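Local atomic coordinates of metallopeptidase containing co-catalytic metalloactive site (Shewanella denitrificans OS217, PDB entry 3B2Y), a protein that is probably a zinc-dependent metallocarboxypeptidase of the M14 peptidase family, and carries a nickel ion at its metal site in this crystal. Residues E251-D254 with R255-Q258; P95-F98 with E99-N102; T228-E231 with A232-R236. All coordinates share one frame; numbering follows the deposited sequence.

Contact 1: residues E251-D254 with R255-Q258; sequences EDFD and RRVQ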
loop_
_atom_site.group_PDB
_atom_site.type_symbol
_atom_site.label_atom_id
_atom_site.label_comp_id
_atom_site.label_asym_id
_atom_site.label_seq_id
_atom_site.Cartn_x
_atom_site.Cartn_y
_atom_site.Cartn_z
ATOM N N GLU A 251 11.932 6.681 11.526
ATOM C CA GLU A 251 11.339 7.949 11.862
ATOM C C GLU A 251 10.067 7.747 12.706
ATOM O O GLU A 251 9.699 6.619 13.013
ATOM C CB GLU A 251 11.079 8.753 10.572
ATOM C CG GLU A 251 12.287 9.618 10.168
ATOM C CD GLU A 251 12.483 10.848 11.085
ATOM O OE1 GLU A 251 12.742 10.678 12.297
ATOM O OE2 GLU A 251 12.372 11.999 10.596
ATOM N N ASP A 252 9.478 8.858 13.159
ATOM C CA ASP A 252 8.331 8.847 14.063
ATOM C C ASP A 252 7.090 8.174 13.407
ATOM O O ASP A 252 6.703 8.525 12.305
ATOM C CB ASP A 252 8.007 10.287 14.521
ATOM C CG ASP A 252 6.737 10.369 15.356
ATOM O OD1 ASP A 252 6.807 10.147 16.582
ATOM O OD2 ASP A 252 5.652 10.648 14.786
ATOM N N PHE A 253 6.493 7.233 14.129
ATOM C CA PHE A 253 5.437 6.414 13.590
ATOM C C PHE A 253 4.273 7.254 13.136
ATOM O O PHE A 253 3.785 7.084 12.047
ATOM C CB PHE A 253 4.963 5.373 14.624
ATOM C CG PHE A 253 3.967 4.399 14.071
ATOM C CD1 PHE A 253 4.363 3.415 13.183
ATOM C CD2 PHE A 253 2.616 4.527 14.360
ATOM C CE1 PHE A 253 3.451 2.534 12.649
ATOM C CE2 PHE A 253 1.688 3.641 13.820
ATOM C CZ PHE A 253 2.094 2.663 12.962
ATOM N N ASP A 254 3.831 8.168 13.982
ATOM C CA ASP A 254 2.657 8.968 13.627
ATOM C C ASP A 254 2.916 9.905 12.433
ATOM O O ASP A 254 2.030 10.131 11.610
ATOM C CB ASP A 254 2.095 9.672 14.864
ATOM C CG ASP A 254 1.284 8.704 15.780
ATOM O OD1 ASP A 254 0.767 7.658 15.281
ATOM O OD2 ASP A 254 1.172 8.989 17.003
ATOM N N ARG A 255 4.141 10.380 12.295
ATOM C CA ARG A 255 4.519 11.091 11.083
ATOM C C ARG A 255 4.495 10.177 9.845
ATOM O O ARG A 255 4.232 10.631 8.724
ATOM C CB ARG A 255 5.924 11.674 11.244
ATOM C CG ARG A 255 6.232 12.824 10.335
ATOM C CD ARG A 255 7.379 13.686 10.873
ATOM N NE ARG A 255 7.676 14.764 9.933
ATOM C CZ ARG A 255 6.955 15.875 9.809
ATOM N NH1 ARG A 255 5.883 16.088 10.564
ATOM N NH2 ARG A 255 7.306 16.784 8.911
ATOM N N ARG A 256 4.824 8.904 10.023
ATOM C CA ARG A 256 4.791 7.977 8.888
ATOM C C ARG A 256 3.375 7.701 8.478
ATOM O O ARG A 256 3.108 7.652 7.300
ATOM C CB ARG A 256 5.493 6.648 9.214
ATOM C CG ARG A 256 7.048 6.746 9.117
ATOM C CD ARG A 256 7.722 5.997 10.249
ATOM N NE ARG A 256 7.311 4.607 10.272
ATOM C CZ ARG A 256 7.515 3.784 11.298
ATOM N NH1 ARG A 256 8.173 4.201 12.360
ATOM N NH2 ARG A 256 7.023 2.567 11.297
ATOM N N VAL A 257 2.490 7.655 9.460
ATOM C CA VAL A 257 1.058 7.465 9.237
ATOM C C VAL A 257 0.540 8.633 8.448
ATOM O O VAL A 257 -0.124 8.436 7.423
ATOM C CB VAL A 257 0.306 7.304 10.579
ATOM C CG1 VAL A 257 -1.196 7.359 10.357
ATOM C CG2 VAL A 257 0.724 5.958 11.269
ATOM N N GLN A 258 0.938 9.837 8.864
ATOM C CA GLN A 258 0.564 11.062 8.172
ATOM C C GLN A 258 1.078 11.131 6.740
ATOM O O GLN A 258 0.332 11.514 5.846
ATOM C CB GLN A 258 0.995 12.304 8.979
ATOM C CG GLN A 258 0.151 12.471 10.232
ATOM C CD GLN A 258 0.776 13.445 11.242
ATOM O OE1 GLN A 258 2.002 13.632 11.294
ATOM N NE2 GLN A 258 -0.074 14.084 12.029
#
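E251 and D252 lead into helix 253-271, whose first turn is F253-R256; R256 N bonds D252 O, V257 N bonds F253 O and Q258 N bonds D254 O. D252 is the N-cap: with CG anti to its own N (chi1 174°), the carboxylate turns back over the turn and OD2 takes the R255 N-H at 2.9 Å, on its anti side. In this helix start of the M14 fold, R256 folds back towards the residues before the helix. Its chain bends at chi2 and chi3, and NH1 gives a hydrogen bond of 2.9 Å to E251 O, which lies in the guanidinium plane. The F253 ring stands almost perpendicular to that plane (89°), presenting its edge to one guanidinium face, with F253 CD1 3.4 Å from R256 NH2. NE of R256 makes a salt bridge with E171, and W13 adds a cation-pi contact. On the ring's broad side, V257 CG2 makes a CH-pi contact, 4.0 Å from the F253 centroid. D254 turns its carboxylate out of the turn, where S15 OG and the backbone N of E16 and I17 bond it. V257 also meets W84 and H88 of helix 81-92.

Contact 2: residues P95-F98 with E99-N102; sequences PALF and ERVN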
loop_
_atom_site.group_PDB
_atom_site.type_symbol
_atom_site.label_atom_id
_atom_site.label_comp_id
_atom_site.label_asym_id
_atom_site.label_seq_id
_atom_site.Cartn_x
_atom_site.Cartn_y
_atom_site.Cartn_z
ATOM N N PRO A 95 -18.256 10.076 1.725
ATOM C CA PRO A 95 -18.760 9.321 0.589
ATOM C C PRO A 95 -18.758 10.017 -0.773
ATOM O O PRO A 95 -18.695 9.318 -1.784
ATOM C CB PRO A 95 -20.185 8.992 1.009
ATOM C CG PRO A 95 -20.146 8.970 2.480
ATOM C CD PRO A 95 -19.229 10.091 2.832
ATOM N N ALA A 96 -18.838 11.350 -0.829
ATOM C CA ALA A 96 -18.754 12.079 -2.108
ATOM C C ALA A 96 -17.532 11.734 -2.981
ATOM O O ALA A 96 -17.603 11.912 -4.201
ATOM C CB ALA A 96 -18.787 13.601 -1.889
ATOM N N LEU A 97 -16.428 11.337 -2.357
ATOM C CA LEU A 97 -15.219 10.938 -3.112
ATOM C C LEU A 97 -15.640 9.870 -4.129
ATOM O O LEU A 97 -15.327 9.953 -5.302
ATOM C CB LEU A 97 -14.128 10.440 -2.196
ATOM C CG LEU A 97 -12.988 9.750 -2.974
ATOM C CD1 LEU A 97 -12.364 10.721 -4.025
ATOM C CD2 LEU A 97 -11.975 9.126 -2.053
ATOM N N PHE A 98 -16.477 8.938 -3.698
ATOM C CA PHE A 98 -16.818 7.812 -4.570
ATOM C C PHE A 98 -17.678 8.158 -5.760
ATOM O O PHE A 98 -17.807 7.350 -6.679
ATOM C CB PHE A 98 -17.372 6.670 -3.730
ATOM C CG PHE A 98 -16.507 6.354 -2.565
ATOM C CD1 PHE A 98 -15.187 6.025 -2.749
ATOM C CD2 PHE A 98 -16.966 6.461 -1.282
ATOM C CE1 PHE A 98 -14.353 5.768 -1.668
ATOM C CE2 PHE A 98 -16.132 6.199 -0.215
ATOM C CZ PHE A 98 -14.820 5.875 -0.416
ATOM N N GLU A 99 -18.216 9.387 -5.812
ATOM C CA GLU A 99 -18.915 9.855 -7.017
ATOM C C GLU A 99 -17.990 10.178 -8.166
ATOM O O GLU A 99 -18.452 10.310 -9.290
ATOM C CB GLU A 99 -19.750 11.106 -6.723
ATOM C CG GLU A 99 -20.800 10.832 -5.654
ATOM C CD GLU A 99 -21.673 12.047 -5.343
ATOM O OE1 GLU A 99 -21.744 12.977 -6.176
ATOM O OE2 GLU A 99 -22.268 12.052 -4.247
ATOM N N ARG A 100 -16.692 10.348 -7.904
ATOM C CA ARG A 100 -15.782 10.657 -8.993
ATOM C C ARG A 100 -14.742 9.601 -9.266
ATOM O O ARG A 100 -14.033 9.705 -10.256
ATOM C CB ARG A 100 -15.166 12.041 -8.828
ATOM C CG ARG A 100 -14.011 12.181 -7.936
ATOM C CD ARG A 100 -13.416 13.590 -8.153
ATOM N NE ARG A 100 -12.190 13.701 -7.382
ATOM C CZ ARG A 100 -12.149 13.878 -6.064
ATOM N NH1 ARG A 100 -13.264 14.079 -5.367
ATOM N NH2 ARG A 100 -10.985 13.927 -5.446
ATOM N N VAL A 101 -14.707 8.548 -8.442
ATOM C CA VAL A 101 -13.710 7.492 -8.594
ATOM C C VAL A 101 -14.216 6.163 -8.064
ATOM O O VAL A 101 -14.910 6.104 -7.028
ATOM C CB VAL A 101 -12.360 7.920 -7.947
ATOM C CG1 VAL A 101 -12.533 8.107 -6.450
ATOM C CG2 VAL A 101 -11.196 6.907 -8.257
ATOM N N ASN A 102 -13.894 5.085 -8.768
ATOM C CA ASN A 102 -14.122 3.738 -8.211
ATOM C C ASN A 102 -12.891 3.416 -7.402
ATOM O O ASN A 102 -11.888 3.015 -7.952
ATOM C CB ASN A 102 -14.335 2.733 -9.327
ATOM C CG ASN A 102 -15.512 3.067 -10.189
ATOM O OD1 ASN A 102 -16.611 3.326 -9.676
ATOM N ND2 ASN A 102 -15.318 3.004 -11.517
#
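P95-F98 has helix-like backbone angles, which E99 continues, and the chain is extended by V101. F98 N bonds P95 O, E99 N bonds A96 O at 3.1 Å, and R100 N bonds L97 O at 3.0 Å, all with i to i+3 spacing. The donor E99 N stands well above the carbonyl plane of A96. L97 O is also approached by V101 N, but that bond is long and weak.

L97 carries the side-chain contact. With its CG anti to the backbone N (chi1 168°), the isobutyl group swings towards the residues that follow, and CD1 meets two of them. It sits over one face of the R100 guanidinium, 3.7 Å from R100 NH1 and displaced towards the rim, and it touches V101 CG1 at 3.6 Å. The aliphatic part of R100 passes by the turn, its CG lying 3.7 Å from L97 O, while NE of the same guanidinium bonds A272 O. V101 O comes near the plane of the F98 ring at its edge, and it receives a CA-H...O contact from F98 CA at 3.5 Å.

Around the turn, L97 and R100 both touch I268 of helix 253-271, L97 and F98 lean on L103, and F98 also meets L39 of helix 25-39. This is a surface turn of successive i to i+3 bonds, joining helix 81-92 to the outermost strand 102-106 of the mixed sheet as part of a beta-alpha-beta crossover from strand 68-73.

Contact 3: residues T228-E231 with A232-R236; sequences TSFE and AFLVR
The N-cap and first turns of the short helix 230-236 make this contact. S229 caps the helix: its OG lies between the backbone N and the carbonyl carbon (chi1 66°), which points it at the start of the helix, and it accepts the A232 N-H at 3.1 Å in a nearly straight bond (162°). The same OG is hydrogen-bonded to D227 OD1, so the hydroxyl has two polar partners, and it also lies 3.5 Å from A232 CB. Without this hydroxyl, as with an alanine here, the A232 N-H would probably lose its capping acceptor and D227 OD1 a partner.

Behind the cap the regular backbone bonds follow: F233 N to S229 O, L234 N to F230 O and V235 N to E231 O. N128 OD1 accepts from F230 N. On one side of the helix F230 and L234, four residues apart, pack together. F230 holds CG anti to its N (chi1 179°), laying the ring alongside the next turn, and L234 CD1 rests over one face in a CH-pi contact 4.0 Å from the ring centroid. The methyl is displaced towards the rim and lies closest to F230 CE2, at 3.7 Å. The F230 ring also meets that of F75, the planes about 40° apart. F233 leads off elsewhere: its CB is 3.2 Å from F230 O, while the ring reaches F131. V235 CG2 likewise packs on a carbonyl, 3.2 Å from E231 O.

The helix is laid against the mixed sheet: F230 and L234 meet L70 of strand 68-73, L234 also reaches I166 of strand 165-172, E231 touches T168 of that strand and C244 of strand 242-248, and V235 meets A242 of the latter.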
loop_
_atom_site.group_PDB
_atom_site.type_symbol
_atom_site.label_atom_id
_atom_site.label_comp_id
_atom_site.label_asym_id
_atom_site.label_seq_id
_atom_site.Cartn_x
_atom_site.Cartn_y
_atom_site.Cartn_z
ATOM N N THR A 228 9.026 -9.110 -9.383
ATOM C CA THR A 228 7.841 -9.993 -9.280
ATOM C C THR A 228 6.822 -9.547 -8.214
ATOM O O THR A 228 6.049 -10.356 -7.695
ATOM C CB THR A 228 8.198 -11.474 -9.007
ATOM O OG1 THR A 228 8.721 -11.633 -7.673
ATOM C CG2 THR A 228 9.148 -11.994 -10.045
ATOM N N SER A 229 6.811 -8.263 -7.943
ATOM C CA SER A 229 5.966 -7.658 -6.946
ATOM C C SER A 229 4.536 -7.565 -7.477
ATOM O O SER A 229 4.269 -7.677 -8.696
ATOM C CB SER A 229 6.464 -6.250 -6.645
ATOM O OG SER A 229 6.302 -5.428 -7.795
ATOM N N PHE A 230 3.620 -7.340 -6.558
ATOM C CA PHE A 230 2.208 -7.201 -6.870
ATOM C C PHE A 230 1.989 -6.022 -7.835
ATOM O O PHE A 230 1.337 -6.144 -8.839
ATOM C CB PHE A 230 1.492 -6.898 -5.559
ATOM C CG PHE A 230 0.004 -6.688 -5.668
ATOM C CD1 PHE A 230 -0.805 -7.703 -6.044
ATOM C CD2 PHE A 230 -0.574 -5.484 -5.248
ATOM C CE1 PHE A 230 -2.225 -7.530 -6.106
ATOM C CE2 PHE A 230 -1.971 -5.296 -5.250
ATOM C CZ PHE A 230 -2.803 -6.343 -5.681
ATOM N N GLU A 231 2.621 -4.903 -7.523
ATOM C CA GLU A 231 2.495 -3.679 -8.335
ATOM C C GLU A 231 3.056 -3.877 -9.751
ATOM O O GLU A 231 2.469 -3.400 -10.712
ATOM C CB GLU A 231 3.075 -2.466 -7.567
ATOM C CG GLU A 231 4.548 -2.584 -7.135
ATOM C CD GLU A 231 4.796 -3.267 -5.774
ATOM O OE1 GLU A 231 3.954 -4.042 -5.266
ATOM O OE2 GLU A 231 5.891 -3.028 -5.225
ATOM N N ALA A 232 4.190 -4.522 -9.919
ATOM C CA ALA A 232 4.715 -4.734 -11.288
ATOM C C ALA A 232 3.796 -5.652 -12.076
ATOM O O ALA A 232 3.600 -5.467 -13.290
ATOM C CB ALA A 232 6.154 -5.282 -11.277
ATOM N N PHE A 233 3.305 -6.681 -11.411
ATOM C CA PHE A 233 2.260 -7.585 -11.943
ATOM C C PHE A 233 1.039 -6.805 -12.478
ATOM O O PHE A 233 0.583 -7.013 -13.603
ATOM C CB PHE A 233 1.777 -8.585 -10.861
ATOM C CG PHE A 233 0.610 -9.393 -11.294
ATOM C CD1 PHE A 233 0.788 -10.423 -12.217
ATOM C CD2 PHE A 233 -0.707 -9.116 -10.838
ATOM C CE1 PHE A 233 -0.320 -11.168 -12.675
ATOM C CE2 PHE A 233 -1.816 -9.855 -11.299
ATOM C CZ PHE A 233 -1.612 -10.913 -12.191
ATOM N N LEU A 234 0.511 -5.901 -11.677
ATOM C CA LEU A 234 -0.649 -5.148 -12.123
ATOM C C LEU A 234 -0.298 -4.222 -13.342
ATOM O O LEU A 234 -1.114 -4.031 -14.192
ATOM C CB LEU A 234 -1.315 -4.405 -11.008
ATOM C CG LEU A 234 -1.781 -5.148 -9.787
ATOM C CD1 LEU A 234 -2.185 -4.154 -8.748
ATOM C CD2 LEU A 234 -2.926 -5.992 -10.229
ATOM N N VAL A 235 0.924 -3.685 -13.407
ATOM C CA VAL A 235 1.347 -2.907 -14.552
ATOM C C VAL A 235 1.439 -3.791 -15.793
ATOM O O VAL A 235 0.970 -3.426 -16.879
ATOM C CB VAL A 235 2.640 -2.167 -14.215
ATOM C CG1 VAL A 235 3.278 -1.506 -15.474
ATOM C CG2 VAL A 235 2.320 -1.138 -13.033
ATOM N N ARG A 236 2.077 -4.943 -15.680
ATOM C CA ARG A 236 2.197 -5.867 -16.844
ATOM C C ARG A 236 0.766 -6.262 -17.290
ATOM O O ARG A 236 0.499 -6.523 -18.461
ATOM C CB ARG A 236 2.945 -7.105 -16.408
ATOM C CG ARG A 236 4.386 -6.886 -16.154
ATOM C CD ARG A 236 5.113 -8.221 -16.239
ATOM N NE ARG A 236 6.506 -8.104 -15.808
ATOM C CZ ARG A 236 6.929 -8.295 -14.557
ATOM N NH1 ARG A 236 6.070 -8.633 -13.589
ATOM N NH2 ARG A 236 8.221 -8.156 -14.285
#

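The three contacts are separate local turns of one M14 peptidase chain. Contacts 1 and 3 both hold helix starts capped by a side chain, D252 and S229, and lie on opposite sides of the chain's centre, their own centres about 27 Å apart. Contact 2 lies about as far from each, its centre about 27 Å from contact 1 and 25 Å from contact 3, and is away from the metal. Contact 3 comes closest to the nickel bound by H76, E79 and H170: the E231 side chain is about 7 Å from the ion and from E246, the predicted proton donor/acceptor. R256 of contact 1 is about 11 Å from the ion. Helix 253-271 links contacts 1 and 2, since I268 packs on L97 and R100.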